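Local coordinates for protein BT_4661 (Bacteroides thetaiotaomicron, PDB 4AK2) that binds heparin or heparan sulfate, probably at the bacterial surface, this piece being its ligand-binding domain, at residues N5-F10 with S53-E58; M117-N122 with A267-I272; F164-I169 with I274-K279. All coordinates share one frame; numbering follows the deposited sequence.

Contact 1 (N5-F10 with S53-E58); sequences NYFTYF and SSLKWE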
loop_
_atom_site.group_PDB
_atom_site.type_symbol
_atom_site.label_atom_id
_atom_site.label_comp_id
_atom_site.label_asym_id
_atom_site.label_seq_id
_atom_site.Cartn_x
_atom_site.Cartn_y
_atom_site.Cartn_z
ATOM N N ASN A 5 -31.181 1.245 -4.025
ATOM C CA ASN A 5 -29.911 0.520 -3.880
ATOM C C ASN A 5 -28.709 1.448 -3.845
ATOM O O ASN A 5 -27.592 1.017 -3.590
ATOM C CB ASN A 5 -29.725 -0.446 -5.037
ATOM C CG ASN A 5 -30.742 -1.551 -5.044
ATOM O OD1 ASN A 5 -31.113 -2.095 -4.004
ATOM N ND2 ASN A 5 -31.185 -1.896 -6.226
ATOM N N TYR A 6 -28.939 2.721 -4.112
ATOM C CA TYR A 6 -27.832 3.639 -4.191
ATOM C C TYR A 6 -27.065 3.763 -2.866
ATOM O O TYR A 6 -27.654 3.927 -1.799
ATOM C CB TYR A 6 -28.284 5.001 -4.694
ATOM C CG TYR A 6 -27.126 5.901 -5.024
ATOM C CD1 TYR A 6 -26.363 5.714 -6.181
ATOM C CD2 TYR A 6 -26.785 6.936 -4.178
ATOM C CE1 TYR A 6 -25.307 6.555 -6.472
ATOM C CE2 TYR A 6 -25.714 7.775 -4.457
ATOM C CZ TYR A 6 -24.971 7.574 -5.600
ATOM O OH TYR A 6 -23.936 8.402 -5.897
ATOM N N PHE A 7 -25.752 3.606 -2.941
ATOM C CA PHE A 7 -24.889 3.915 -1.806
ATOM C C PHE A 7 -23.518 4.261 -2.368
ATOM O O PHE A 7 -23.290 4.103 -3.596
ATOM C CB PHE A 7 -24.885 2.774 -0.764
ATOM C CG PHE A 7 -24.068 1.550 -1.143
ATOM C CD1 PHE A 7 -24.440 0.730 -2.195
ATOM C CD2 PHE A 7 -22.922 1.223 -0.411
ATOM C CE1 PHE A 7 -23.672 -0.378 -2.514
ATOM C CE2 PHE A 7 -22.149 0.121 -0.724
ATOM C CZ PHE A 7 -22.526 -0.690 -1.793
ATOM N N THR A 8 -22.618 4.718 -1.505
ATOM C CA THR A 8 -21.299 5.150 -1.987
ATOM C C THR A 8 -20.090 4.594 -1.253
ATOM O O THR A 8 -18.978 4.708 -1.777
ATOM C CB THR A 8 -21.173 6.680 -1.986
ATOM O OG1 THR A 8 -21.080 7.132 -0.624
ATOM C CG2 THR A 8 -22.341 7.316 -2.719
ATOM N N TYR A 9 -20.266 4.001 -0.069
ATOM C CA TYR A 9 -19.090 3.520 0.683
ATOM C C TYR A 9 -19.464 2.424 1.679
ATOM O O TYR A 9 -20.627 2.346 2.129
ATOM C CB TYR A 9 -18.290 4.663 1.390
ATOM C CG TYR A 9 -19.006 5.196 2.610
ATOM C CD1 TYR A 9 -18.848 4.585 3.858
ATOM C CD2 TYR A 9 -19.858 6.315 2.526
ATOM C CE1 TYR A 9 -19.517 5.057 4.989
ATOM C CE2 TYR A 9 -20.532 6.788 3.649
ATOM C CZ TYR A 9 -20.352 6.180 4.872
ATOM O OH TYR A 9 -21.008 6.656 5.964
ATOM N N PHE A 10 -18.447 1.652 2.085
ATOM C CA PHE A 10 -18.465 0.902 3.330
ATOM C C PHE A 10 -17.124 1.148 3.985
ATOM O O PHE A 10 -16.220 1.764 3.351
ATOM C CB PHE A 10 -18.667 -0.620 3.057
ATOM C CG PHE A 10 -17.735 -1.177 2.038
ATOM C CD1 PHE A 10 -16.465 -1.617 2.401
ATOM C CD2 PHE A 10 -18.122 -1.248 0.711
ATOM C CE1 PHE A 10 -15.580 -2.147 1.440
ATOM C CE2 PHE A 10 -17.260 -1.762 -0.270
ATOM C CZ PHE A 10 -15.991 -2.204 0.103
ATOM N N SER A 53 -25.891 -6.000 6.349
ATOM C CA SER A 53 -26.365 -7.380 6.162
ATOM C C SER A 53 -27.324 -7.503 4.976
ATOM O O SER A 53 -27.932 -8.543 4.798
ATOM C CB SER A 53 -26.986 -7.952 7.443
ATOM O OG SER A 53 -28.137 -7.211 7.816
ATOM N N SER A 54 -27.432 -6.438 4.166
ATOM C CA SER A 54 -28.222 -6.458 2.922
ATOM C C SER A 54 -27.343 -6.479 1.693
ATOM O O SER A 54 -27.860 -6.533 0.580
ATOM C CB SER A 54 -29.123 -5.229 2.812
ATOM O OG SER A 54 -28.343 -4.054 2.517
ATOM N N LEU A 55 -26.036 -6.401 1.883
ATOM C CA LEU A 55 -25.115 -6.312 0.757
ATOM C C LEU A 55 -24.519 -7.660 0.389
ATOM O O LEU A 55 -24.304 -8.477 1.272
ATOM C CB LEU A 55 -23.973 -5.347 1.140
ATOM C CG LEU A 55 -24.445 -3.922 1.393
ATOM C CD1 LEU A 55 -23.306 -3.088 1.944
ATOM C CD2 LEU A 55 -24.996 -3.300 0.132
ATOM N N LYS A 56 -24.258 -7.880 -0.907
ATOM C CA LYS A 56 -23.517 -9.073 -1.372
ATOM C C LYS A 56 -22.037 -8.694 -1.349
ATOM O O LYS A 56 -21.619 -7.717 -2.019
ATOM C CB LYS A 56 -23.896 -9.505 -2.793
ATOM C CG LYS A 56 -23.058 -10.668 -3.376
ATOM N N TRP A 57 -21.253 -9.451 -0.583
ATOM C CA TRP A 57 -19.804 -9.163 -0.414
ATOM C C TRP A 57 -19.001 -10.090 -1.275
ATOM O O TRP A 57 -19.171 -11.290 -1.200
ATOM C CB TRP A 57 -19.417 -9.312 1.038
ATOM C CG TRP A 57 -20.158 -8.352 1.939
ATOM C CD1 TRP A 57 -21.358 -8.561 2.576
ATOM C CD2 TRP A 57 -19.758 -6.997 2.267
ATOM N NE1 TRP A 57 -21.717 -7.461 3.305
ATOM C CE2 TRP A 57 -20.771 -6.484 3.147
ATOM C CE3 TRP A 57 -18.678 -6.199 1.950
ATOM C CZ2 TRP A 57 -20.702 -5.208 3.660
ATOM C CZ3 TRP A 57 -18.606 -4.909 2.472
ATOM C CH2 TRP A 57 -19.610 -4.428 3.301
ATOM N N GLU A 58 -18.104 -9.502 -2.057
ATOM C CA GLU A 58 -17.148 -10.218 -2.881
ATOM C C GLU A 58 -15.725 -9.713 -2.649
ATOM O O GLU A 58 -15.524 -8.558 -2.236
ATOM C CB GLU A 58 -17.482 -10.042 -4.341
ATOM C CG GLU A 58 -18.836 -10.602 -4.753
ATOM C CD GLU A 58 -19.100 -10.312 -6.211
ATOM O OE1 GLU A 58 -19.593 -9.226 -6.523
ATOM O OE2 GLU A 58 -18.777 -11.158 -7.042
#

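Contact 2 (M117-N122 with A267-I272); sequences MISDSN and ARVSPI. With NA (sodium ion), chain C; SGN (2-deoxy-6-O-sulfo-2-(sulfoamino)-alpha-D-glucopyranose), chain B; IDS (2-O-sulfo-alpha-L-idopyranuronic acid), chain D.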
loop_
_atom_site.group_PDB
_atom_site.type_symbol
_atom_site.label_atom_id
_atom_site.label_comp_id
_atom_site.label_asym_id
_atom_site.label_seq_id
_atom_site.Cartn_x
_atom_site.Cartn_y
_atom_site.Cartn_z
ATOM N N MET A 117 6.928 -8.537 11.590
ATOM C CA MET A 117 7.893 -9.496 12.097
ATOM C C MET A 117 9.077 -8.770 12.711
ATOM O O MET A 117 9.302 -7.584 12.440
ATOM C CB MET A 117 8.397 -10.408 10.974
ATOM C CG MET A 117 9.365 -9.749 10.004
ATOM S SD MET A 117 9.886 -10.841 8.675
ATOM C CE MET A 117 10.765 -12.111 9.580
ATOM N N ILE A 118 9.833 -9.496 13.527
ATOM C CA ILE A 118 11.179 -9.088 13.903
ATOM C C ILE A 118 12.114 -9.724 12.865
ATOM O O ILE A 118 12.202 -10.957 12.750
ATOM C CB ILE A 118 11.517 -9.517 15.343
ATOM C CG1 ILE A 118 10.488 -8.930 16.309
ATOM C CG2 ILE A 118 12.943 -9.089 15.704
ATOM C CD1 ILE A 118 10.693 -9.263 17.788
ATOM N N SER A 119 12.782 -8.874 12.095
ATOM C CA SER A 119 13.698 -9.313 11.027
ATOM C C SER A 119 15.160 -9.282 11.515
ATOM O O SER A 119 15.385 -9.242 12.720
ATOM C CB SER A 119 13.429 -8.500 9.743
ATOM O OG SER A 119 13.397 -7.118 9.999
ATOM N N ASP A 120 16.152 -9.300 10.622
ATOM C CA ASP A 120 17.550 -9.330 11.084
ATOM C C ASP A 120 17.865 -8.147 12.000
ATOM O O ASP A 120 17.329 -7.031 11.835
ATOM C CB ASP A 120 18.538 -9.256 9.903
ATOM C CG ASP A 120 18.699 -10.562 9.156
ATOM O OD1 ASP A 120 18.125 -11.611 9.547
ATOM O OD2 ASP A 120 19.409 -10.536 8.121
ATOM N N SER A 121 18.819 -8.381 12.901
ATOM C CA SER A 121 19.389 -7.313 13.726
ATOM C C SER A 121 18.353 -6.665 14.644
ATOM O O SER A 121 18.466 -5.487 14.971
ATOM C CB SER A 121 20.078 -6.247 12.851
ATOM O OG SER A 121 21.059 -6.861 12.053
ATOM N N ASN A 122 17.352 -7.445 15.041
ATOM C CA ASN A 122 16.318 -7.009 16.001
ATOM C C ASN A 122 15.409 -5.882 15.505
ATOM O O ASN A 122 14.701 -5.261 16.290
ATOM C CB ASN A 122 16.844 -6.768 17.419
ATOM C CG ASN A 122 16.438 -7.891 18.350
ATOM O OD1 ASN A 122 15.268 -8.345 18.338
ATOM N ND2 ASN A 122 17.389 -8.387 19.113
ATOM N N ALA A 267 17.147 -9.034 5.893
ATOM C CA ALA A 267 17.066 -7.574 6.077
ATOM C C ALA A 267 16.275 -6.924 4.926
ATOM O O ALA A 267 16.604 -5.835 4.473
ATOM C CB ALA A 267 18.480 -7.001 6.196
ATOM N N ARG A 268 15.224 -7.631 4.479
ATOM C CA ARG A 268 14.372 -7.228 3.373
ATOM C C ARG A 268 12.940 -7.384 3.778
ATOM O O ARG A 268 12.523 -8.458 4.238
ATOM C CB ARG A 268 14.622 -8.125 2.174
ATOM C CG ARG A 268 16.091 -8.244 1.762
ATOM C CD ARG A 268 16.241 -9.066 0.497
ATOM N NE ARG A 268 17.651 -9.337 0.236
ATOM C CZ ARG A 268 18.078 -10.291 -0.584
ATOM N NH1 ARG A 268 17.178 -11.074 -1.180
ATOM N NH2 ARG A 268 19.384 -10.485 -0.749
ATOM N N VAL A 269 12.164 -6.334 3.540
ATOM C CA VAL A 269 10.740 -6.299 3.953
ATOM C C VAL A 269 9.939 -5.502 2.951
ATOM O O VAL A 269 10.515 -4.677 2.205
ATOM C CB VAL A 269 10.581 -5.705 5.384
ATOM C CG1 VAL A 269 10.967 -6.723 6.459
ATOM C CG2 VAL A 269 11.346 -4.375 5.526
ATOM N N SER A 270 8.615 -5.664 2.963
ATOM C CA SER A 270 7.748 -4.782 2.190
ATOM C C SER A 270 6.677 -4.245 3.132
ATOM O O SER A 270 5.543 -4.726 3.192
ATOM C CB SER A 270 7.140 -5.493 0.977
ATOM O OG SER A 270 8.167 -6.009 0.101
ATOM N N PRO A 271 7.059 -3.207 3.906
ATOM C CA PRO A 271 6.255 -2.770 5.062
ATOM C C PRO A 271 5.212 -1.694 4.763
ATOM O O PRO A 271 4.472 -1.293 5.689
ATOM C CB PRO A 271 7.363 -2.211 5.986
ATOM C CG PRO A 271 8.323 -1.538 5.016
ATOM C CD PRO A 271 8.402 -2.577 3.867
ATOM N N ILE A 272 5.176 -1.187 3.545
ATOM C CA ILE A 272 4.317 -0.014 3.274
ATOM C C ILE A 272 3.705 -0.084 1.875
ATOM O O ILE A 272 4.388 -0.394 0.898
ATOM C CB ILE A 272 5.099 1.310 3.504
ATOM C CG1 ILE A 272 4.177 2.549 3.422
ATOM C CG2 ILE A 272 6.262 1.477 2.538
ATOM C CD1 ILE A 272 4.840 3.849 3.888
HETATM NA NA NA C . 7.506 -6.212 -2.691
HETATM C C1 SGN B . 17.921 -13.020 -8.570
HETATM C C2 SGN B . 16.726 -13.941 -8.888
HETATM C C3 SGN B . 15.482 -13.574 -8.058
HETATM C C4 SGN B . 15.894 -13.530 -6.577
HETATM C C5 SGN B . 17.066 -12.527 -6.377
HETATM C C6 SGN B . 17.604 -12.378 -4.953
HETATM N N2 SGN B . 16.477 -13.959 -10.328
HETATM O O3 SGN B . 14.433 -14.528 -8.253
HETATM O O4 SGN B . 14.840 -12.836 -5.874
HETATM O O5 SGN B . 18.167 -13.014 -7.168
HETATM O O6 SGN B . 18.077 -13.660 -4.562
HETATM S S1 SGN B . 17.212 -15.052 -11.251
HETATM O O1S SGN B . 18.630 -15.010 -10.951
HETATM O O2S SGN B . 16.571 -16.294 -10.946
HETATM O O3S SGN B . 16.945 -14.539 -12.735
HETATM S S2 SGN B . 18.555 -13.850 -3.107
HETATM O O4S SGN B . 17.341 -13.717 -2.294
HETATM O O5S SGN B . 19.551 -12.640 -2.817
HETATM O O6S SGN B . 19.092 -15.142 -2.995
HETATM C C1 IDS D . 14.391 -13.546 -4.722
HETATM C C2 IDS D . 13.697 -12.568 -3.810
HETATM C C3 IDS D . 12.261 -12.183 -4.250
HETATM C C4 IDS D . 11.455 -13.405 -4.665
HETATM C C5 IDS D . 12.285 -14.176 -5.700
HETATM C C6 IDS D . 11.522 -15.312 -6.305
HETATM O O2 IDS D . 13.759 -13.094 -2.476
HETATM O O3 IDS D . 12.352 -11.273 -5.356
HETATM O O4 IDS D . 11.219 -14.184 -3.486
HETATM O O5 IDS D . 13.511 -14.598 -5.090
HETATM O O6A IDS D . 10.454 -15.024 -6.890
HETATM O O6B IDS D . 11.957 -16.474 -6.210
HETATM S S IDS D . 13.634 -12.194 -1.242
HETATM O O1S IDS D . 14.318 -12.956 -0.189
HETATM O O2S IDS D . 14.290 -10.926 -1.576
HETATM O O3S IDS D . 12.172 -12.022 -0.986
HETATM O O HOH W 1 5.659 -7.897 -2.103
#

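Contact 3 (F164-I169 with I274-K279); sequences FFYYNI and IWFDTK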
loop_
_atom_site.group_PDB
_atom_site.type_symbol
_atom_site.label_atom_id
_atom_site.label_comp_id
_atom_site.label_asym_id
_atom_site.label_seq_id
_atom_site.Cartn_x
_atom_site.Cartn_y
_atom_site.Cartn_z
ATOM N N PHE A 164 8.795 -4.342 -7.286
ATOM C CA PHE A 164 7.817 -3.272 -7.330
ATOM C C PHE A 164 6.583 -3.772 -8.059
ATOM O O PHE A 164 6.680 -4.440 -9.100
ATOM C CB PHE A 164 8.383 -2.055 -8.051
ATOM C CG PHE A 164 9.629 -1.498 -7.432
ATOM C CD1 PHE A 164 9.550 -0.538 -6.440
ATOM C CD2 PHE A 164 10.896 -1.930 -7.848
ATOM C CE1 PHE A 164 10.691 -0.019 -5.875
ATOM C CE2 PHE A 164 12.051 -1.419 -7.286
ATOM C CZ PHE A 164 11.958 -0.468 -6.284
ATOM N N PHE A 165 5.405 -3.486 -7.518
ATOM C CA PHE A 165 4.130 -3.914 -8.102
ATOM C C PHE A 165 3.180 -2.716 -8.043
ATOM O O PHE A 165 3.182 -1.950 -7.020
ATOM C CB PHE A 165 3.439 -5.001 -7.301
ATOM C CG PHE A 165 4.212 -6.312 -7.210
ATOM C CD1 PHE A 165 5.317 -6.429 -6.326
ATOM C CD2 PHE A 165 3.808 -7.450 -7.930
ATOM C CE1 PHE A 165 6.011 -7.613 -6.188
ATOM C CE2 PHE A 165 4.510 -8.643 -7.767
ATOM C CZ PHE A 165 5.606 -8.722 -6.914
ATOM N N TYR A 166 2.320 -2.556 -9.023
ATOM C CA TYR A 166 1.318 -1.516 -9.004
ATOM C C TYR A 166 -0.044 -2.060 -9.316
ATOM O O TYR A 166 -0.201 -2.873 -10.281
ATOM C CB TYR A 166 1.664 -0.424 -10.039
ATOM C CG TYR A 166 0.695 0.731 -10.059
ATOM C CD1 TYR A 166 0.888 1.815 -9.209
ATOM C CD2 TYR A 166 -0.381 0.758 -10.930
ATOM C CE1 TYR A 166 0.019 2.883 -9.210
ATOM C CE2 TYR A 166 -1.282 1.812 -10.952
ATOM C CZ TYR A 166 -1.061 2.883 -10.058
ATOM O OH TYR A 166 -1.869 4.011 -10.011
ATOM N N TYR A 167 -1.085 -1.626 -8.607
ATOM C CA TYR A 167 -2.452 -2.102 -8.844
ATOM C C TYR A 167 -3.328 -0.893 -9.090
ATOM O O TYR A 167 -3.539 -0.075 -8.180
ATOM C CB TYR A 167 -2.973 -2.906 -7.644
ATOM C CG TYR A 167 -2.080 -4.091 -7.423
ATOM C CD1 TYR A 167 -2.216 -5.225 -8.255
ATOM C CD2 TYR A 167 -1.067 -4.085 -6.484
ATOM C CE1 TYR A 167 -1.341 -6.292 -8.167
ATOM C CE2 TYR A 167 -0.195 -5.203 -6.352
ATOM C CZ TYR A 167 -0.353 -6.309 -7.205
ATOM O OH TYR A 167 0.500 -7.395 -7.114
ATOM N N ASN A 168 -3.822 -0.750 -10.314
ATOM C CA ASN A 168 -4.776 0.312 -10.613
ATOM C C ASN A 168 -6.023 0.086 -9.789
ATOM O O ASN A 168 -6.492 -1.058 -9.622
ATOM C CB ASN A 168 -5.157 0.252 -12.101
ATOM C CG ASN A 168 -6.090 1.384 -12.482
ATOM O OD1 ASN A 168 -5.888 2.518 -12.092
ATOM N ND2 ASN A 168 -7.147 1.069 -13.200
ATOM N N ILE A 169 -6.540 1.159 -9.204
ATOM C CA ILE A 169 -7.765 1.079 -8.395
ATOM C C ILE A 169 -8.907 1.716 -9.151
ATOM O O ILE A 169 -9.822 1.006 -9.599
ATOM C CB ILE A 169 -7.573 1.671 -6.968
ATOM C CG1 ILE A 169 -6.608 0.745 -6.171
ATOM C CG2 ILE A 169 -8.887 1.885 -6.261
ATOM C CD1 ILE A 169 -6.043 1.370 -4.895
ATOM N N ILE A 274 1.766 2.404 -0.914
ATOM C CA ILE A 274 1.478 3.785 -1.262
ATOM C C ILE A 274 0.196 3.800 -2.101
ATOM O O ILE A 274 0.093 3.110 -3.121
ATOM C CB ILE A 274 2.605 4.407 -2.134
ATOM C CG1 ILE A 274 3.996 4.197 -1.534
ATOM C CG2 ILE A 274 2.289 5.880 -2.420
ATOM C CD1 ILE A 274 4.166 4.540 -0.096
ATOM N N TRP A 275 -0.822 4.542 -1.671
ATOM C CA TRP A 275 -2.080 4.623 -2.369
ATOM C C TRP A 275 -2.242 5.997 -2.937
ATOM O O TRP A 275 -2.400 6.982 -2.141
ATOM C CB TRP A 275 -3.238 4.216 -1.462
ATOM C CG TRP A 275 -4.613 4.286 -2.059
ATOM C CD1 TRP A 275 -4.992 4.602 -3.353
ATOM C CD2 TRP A 275 -5.849 4.046 -1.335
ATOM N NE1 TRP A 275 -6.381 4.557 -3.477
ATOM C CE2 TRP A 275 -6.938 4.236 -2.288
ATOM C CE3 TRP A 275 -6.151 3.722 -0.013
ATOM C CZ2 TRP A 275 -8.271 4.109 -1.908
ATOM C CZ3 TRP A 275 -7.478 3.581 0.362
ATOM C CH2 TRP A 275 -8.525 3.765 -0.574
ATOM N N PHE A 276 -2.162 6.181 -4.237
ATOM C CA PHE A 276 -2.298 7.453 -4.938
ATOM C C PHE A 276 -3.746 7.706 -5.272
ATOM O O PHE A 276 -4.430 6.886 -5.869
ATOM C CB PHE A 276 -1.542 7.410 -6.288
ATOM C CG PHE A 276 -0.103 6.996 -6.172
ATOM C CD1 PHE A 276 0.934 7.924 -5.983
ATOM C CD2 PHE A 276 0.252 5.645 -6.322
ATOM C CE1 PHE A 276 2.253 7.536 -5.901
ATOM C CE2 PHE A 276 1.575 5.256 -6.230
ATOM C CZ PHE A 276 2.584 6.186 -6.021
ATOM N N ASP A 277 -4.244 8.898 -4.892
ATOM C CA ASP A 277 -5.587 9.354 -5.314
ATOM C C ASP A 277 -5.628 10.879 -5.171
ATOM O O ASP A 277 -5.295 11.421 -4.100
ATOM C CB ASP A 277 -6.671 8.702 -4.427
ATOM C CG ASP A 277 -8.078 8.886 -4.940
ATOM O OD1 ASP A 277 -8.417 9.979 -5.416
ATOM O OD2 ASP A 277 -8.870 7.935 -4.777
ATOM N N THR A 278 -5.977 11.550 -6.258
ATOM C CA THR A 278 -6.103 13.009 -6.231
ATOM C C THR A 278 -7.150 13.533 -5.228
ATOM O O THR A 278 -7.127 14.731 -4.916
ATOM C CB THR A 278 -6.428 13.600 -7.621
ATOM O OG1 THR A 278 -7.559 12.957 -8.166
ATOM C CG2 THR A 278 -5.256 13.490 -8.563
ATOM N N LYS A 279 -8.031 12.667 -4.735
ATOM C CA LYS A 279 -9.034 13.089 -3.765
ATOM C C LYS A 279 -8.459 13.177 -2.353
ATOM O O LYS A 279 -9.103 13.734 -1.474
ATOM C CB LYS A 279 -10.236 12.112 -3.776
ATOM C CG LYS A 279 -11.098 12.096 -5.018
ATOM C CD LYS A 279 -11.517 13.484 -5.413
#

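Contact 1 (N5-F10 with S53-E58)
Phe10 and Trp57 make the aromatic part of this contact, as an edge-to-face pair. The six-membered ring of Trp57 brings its edge toward one face of Phe10. The ring planes stand at 75° and the centroids are 5.2 Å apart. The touching atoms lie at the far rim of the indole. Trp57 CZ3 stands over the Phe10 ring, 3.9 Å from Phe10 CG, and is displaced toward the rim of that ring. Trp57 CH2 lies 3.9 Å from Phe10 CB. Phe10 CG lies between the backbone N and the carbonyl carbon (chi1 51°), which carries the ring toward Trp57; chi2 of 85° then turns a face to the indole edge. At the five-membered ring, Trp57 NE1 is hydrogen-bonded to Leu52 O, which is likely to limit rotation of the indole.

The other apolar contact is a leucine methyl on an aromatic face, Leu55 on Phe7. Leu55 CD2 sits over one face of the Phe7 ring, 4.1 Å from Phe7 CZ. Leu55 also serves Trp57, because its CB lies over one face of the indole. No hydrogen bond joins the two segments.

All four side chains are buried. Phe7 also rests on Val105 and Val107 of strand 105-115. Phe10, Leu55 and Trp57 pack on strand 89-98, so the N-terminal loop covers part of the four-stranded sheet that has strand 56-63 at one edge.

Contact 2 (M117-N122 with A267-I272)
Arg268 NH1 is gripped by two sulfate groups of the bound glycan. It donates to SGN O4S at 2.9 Å and to IDS O2S, also at 2.9 Å, with a third, weak bond to SGN O5S. Arg268 NH2 gives a straighter bond to SGN O5S, 3.0 Å long with an angle of 156°. Both sulfur atoms lie at the guanidinium edge, near its plane. The NE is taken by Ala263 O, which limits rotation of the group. A methionine in its place would probably leave both sulfates without these donors and weaken the hold on the sugar.

This is part of the glycan pocket, at the start of strand 268-276, where side chains alternate. Arg268 points away from loop 117-122, while Val269 points toward it. Val269 CG1 lies 4.3 Å from Ser119 OG, whose hydrogen-bond partner is Tyr253 OH. Asp120 places OD2 beside the Ala267 backbone, 3.5 Å from Ala267 N, with its CG beside its own backbone N (chi1 -77°). Tyr253, on strand 241-254, also bonds Asp120 O. Further along, Ser270 OG, in one of two conformers, binds a sodium ion at 2.9 Å, together with Asp163 O and a water.

Contact 3 (F164-I169 with I274-K279)
Trp275 lies on strand 268-276 and Ile169 just past the end of strand 163-168; the two strands do not pair, and the Ile169 and Trp275 CA atoms are 9.0 Å apart. Each strand runs antiparallel to strand 241-254 instead. Side chains therefore make the whole contact.

Ile169 sends its CD1 methyl over one face of the Trp275 indole. This is a CH-pi contact, 3.8 Å from Ile169 CD1 to the centroid of the five-membered ring and 26° off the ring normal. The methyl leans toward the rim, and Ile169 CD1 is 3.5 Å from Trp275 NE1. With chi1 at 179°, the indole of Trp275 extends away from its own backbone N and presents a face to Ile169 CD1.

Both segments belong to the larger mixed sheet, and the contact spans strand 241-254 between them, toward the C-terminal ends of strands 163-168 and 268-276. Tyr166 meets Phe276 obliquely. Tyr166 CE1, at the ring edge, lies 4.0 Å from Phe276 CD2. Ile274 CG2 covers one face of Phe276, and Trp236 stacks on the Phe276 ring. Beyond the strand, Asp277 forms an Asx turn: its OD1 accepts from Lys279 N at 2.8 Å.

How the contacts relate
From the N terminus, contact 1 comes first. It closes a 42-residue loop that brings the opening segment onto strand 56-63 of the smaller sheet. It is complete before the others begin. The chain then leaves strand 105-115 and enters the loop of contact 2, whose partner lies near the C-terminal end of the domain. Contact 3 opens inside that span and closes after it, so contacts 2 and 3 cross. Both use strand 268-276, contact 2 at its glycan-binding start and contact 3 at its end. Contact 3 joins strands 163-168 and 268-276 of the larger sheet across strand 241-254. Contacts 1 and 2 lie on opposite sides of the chain's centre.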